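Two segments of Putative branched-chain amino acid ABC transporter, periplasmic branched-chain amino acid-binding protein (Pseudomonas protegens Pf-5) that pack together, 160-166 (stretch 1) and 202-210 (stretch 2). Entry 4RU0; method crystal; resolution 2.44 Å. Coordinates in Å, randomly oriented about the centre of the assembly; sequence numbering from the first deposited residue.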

# COMPACT_ATOMS: atom_id res chain seq x y z
N GLU A 160 -9.69 -0.72 3.43
CA GLU A 160 -9.00 -0.93 4.69
C GLU A 160 -9.97 -0.80 5.85
O GLU A 160 -9.94 -1.59 6.79
CB GLU A 160 -7.84 0.05 4.87
CG GLU A 160 -6.95 -0.31 6.05
CD GLU A 160 -5.98 0.81 6.41
OE1 GLU A 160 -6.29 1.99 6.13
OE2 GLU A 160 -4.92 0.50 6.98
N ALA A 161 -10.85 0.20 5.78
CA ALA A 161 -11.88 0.40 6.78
C ALA A 161 -12.72 -0.86 6.91
O ALA A 161 -12.95 -1.34 8.01
CB ALA A 161 -12.75 1.60 6.43
N SER A 162 -13.16 -1.39 5.77
CA SER A 162 -13.98 -2.60 5.78
C SER A 162 -13.25 -3.79 6.41
O SER A 162 -13.83 -4.47 7.25
CB SER A 162 -14.41 -2.96 4.36
OG SER A 162 -15.33 -4.04 4.37
N THR A 163 -12.00 -4.02 6.02
CA THR A 163 -11.22 -5.12 6.60
C THR A 163 -11.01 -4.91 8.10
O THR A 163 -11.03 -5.87 8.87
CB THR A 163 -9.85 -5.29 5.93
OG1 THR A 163 -9.01 -4.16 6.23
CG2 THR A 163 -9.99 -5.40 4.43
N LEU A 164 -10.78 -3.66 8.50
CA LEU A 164 -10.64 -3.32 9.91
C LEU A 164 -11.89 -3.77 10.67
O LEU A 164 -11.80 -4.45 11.69
CB LEU A 164 -10.40 -1.82 10.09
CG LEU A 164 -10.19 -1.21 11.49
CD1 LEU A 164 -11.51 -0.76 12.12
CD2 LEU A 164 -9.44 -2.18 12.42
N VAL A 165 -13.06 -3.40 10.15
CA VAL A 165 -14.33 -3.75 10.77
C VAL A 165 -14.56 -5.27 10.74
O VAL A 165 -15.04 -5.86 11.70
CB VAL A 165 -15.50 -3.02 10.09
CG1 VAL A 165 -16.83 -3.66 10.45
CG2 VAL A 165 -15.49 -1.54 10.47
N ASN A 166 -14.19 -5.90 9.63
CA ASN A 166 -14.38 -7.33 9.49
C ASN A 166 -13.52 -8.13 10.45
O ASN A 166 -13.91 -9.21 10.91
CB ASN A 166 -14.12 -7.77 8.05
CG ASN A 166 -15.18 -7.30 7.10
OD1 ASN A 166 -16.23 -6.81 7.53
ND2 ASN A 166 -14.93 -7.43 5.80
N LEU A 202 -20.71 4.56 6.97
CA LEU A 202 -21.55 3.57 6.31
C LEU A 202 -21.58 2.25 7.09
O LEU A 202 -22.65 1.72 7.38
CB LEU A 202 -21.06 3.33 4.88
CG LEU A 202 -21.72 2.19 4.09
CD1 LEU A 202 -23.23 2.41 3.99
CD2 LEU A 202 -21.11 2.08 2.70
N LEU A 203 -20.40 1.73 7.44
CA LEU A 203 -20.29 0.48 8.18
C LEU A 203 -20.93 0.59 9.56
O LEU A 203 -21.48 -0.38 10.08
CB LEU A 203 -18.82 0.06 8.31
CG LEU A 203 -18.14 -0.24 6.97
CD1 LEU A 203 -16.61 -0.14 7.06
CD2 LEU A 203 -18.55 -1.61 6.45
N ALA A 204 -20.88 1.78 10.16
CA ALA A 204 -21.49 1.98 11.47
C ALA A 204 -23.02 1.99 11.38
O ALA A 204 -23.70 1.53 12.30
CB ALA A 204 -21.00 3.27 12.10
N GLU A 205 -23.56 2.50 10.28
CA GLU A 205 -25.00 2.49 10.06
C GLU A 205 -25.51 1.06 9.86
O GLU A 205 -26.57 0.70 10.36
CB GLU A 205 -25.38 3.34 8.85
CG GLU A 205 -25.24 4.84 9.08
CD GLU A 205 -25.79 5.65 7.92
OE1 GLU A 205 -25.25 6.75 7.65
OE2 GLU A 205 -26.76 5.19 7.28
N LYS A 206 -24.75 0.26 9.12
CA LYS A 206 -25.14 -1.11 8.85
C LYS A 206 -25.06 -2.01 10.07
O LYS A 206 -26.00 -2.74 10.37
CB LYS A 206 -24.28 -1.70 7.73
CG LYS A 206 -24.68 -3.12 7.38
CD LYS A 206 -23.89 -3.67 6.22
CE LYS A 206 -24.42 -5.04 5.82
NZ LYS A 206 -25.84 -4.97 5.37
N TYR A 207 -23.95 -1.96 10.79
CA TYR A 207 -23.71 -2.92 11.86
C TYR A 207 -23.99 -2.35 13.25
O TYR A 207 -24.02 -3.09 14.24
CB TYR A 207 -22.28 -3.45 11.77
CG TYR A 207 -22.04 -4.23 10.50
CD1 TYR A 207 -22.75 -5.40 10.24
CD2 TYR A 207 -21.12 -3.79 9.55
CE1 TYR A 207 -22.54 -6.11 9.08
CE2 TYR A 207 -20.91 -4.50 8.39
CZ TYR A 207 -21.62 -5.66 8.16
OH TYR A 207 -21.41 -6.37 7.00
N GLY A 208 -24.19 -1.04 13.33
CA GLY A 208 -24.67 -0.43 14.56
C GLY A 208 -23.66 -0.24 15.67
O GLY A 208 -24.05 -0.09 16.83
N PHE A 209 -22.37 -0.23 15.36
CA PHE A 209 -21.38 0.10 16.38
C PHE A 209 -21.25 1.62 16.47
O PHE A 209 -21.50 2.34 15.51
CB PHE A 209 -20.02 -0.56 16.10
CG PHE A 209 -19.37 -0.12 14.81
CD1 PHE A 209 -18.60 1.04 14.76
CD2 PHE A 209 -19.49 -0.88 13.66
CE1 PHE A 209 -18.01 1.44 13.57
CE2 PHE A 209 -18.89 -0.49 12.47
CZ PHE A 209 -18.15 0.67 12.43
N GLU A 210 -20.87 2.12 17.64
CA GLU A 210 -20.69 3.55 17.81
C GLU A 210 -19.42 4.00 17.08
O GLU A 210 -18.33 3.51 17.35
CB GLU A 210 -20.62 3.91 19.30
CG GLU A 210 -20.76 5.39 19.58
CD GLU A 210 -20.82 5.70 21.06
OE1 GLU A 210 -21.38 4.88 21.82
OE2 GLU A 210 -20.30 6.76 21.46

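A helix and a helix with the loop after it meet here in a small, mainly apolar contact, with no hydrogen bond between them and about 215 Å² of surface buried in total. The helices, 160-166 and 202-207, run in roughly the same direction at 35°, with axes 11.2 Å apart at closest approach; no two backbones touch, but the L203 side chain reaches the backbone of the first helix. The nearest CA atoms, those of S162 and L203, lie 7.4 Å apart. L203 (chi1 m, chi2 t) points toward the first helix and sets its CD1 against one turn of it: 3.8 Å from S162 CA, 4.0 Å from A161 C and 3.9 Å from V165 CG2. This methyl rests on the backbone at A161 and S162, whose side chains are small. V165, one turn after A161, also points toward stretch 2. Its side chain meets two aromatic rings, each approached obliquely: V165 CG1 lies 4.4 Å from Y207 CD2 and V165 CG2 4.0 Å from F209 CZ, with CG1 also near F209. L203 and Y207 are likewise one turn apart, joined by the backbone hydrogen bond from Y207 N to L203 O (3.0 Å). G208 then leaves the helix with positive phi, a conformation that favours glycine, and F209 follows in the loop, its CA-to-CB bond pointing toward the first helix.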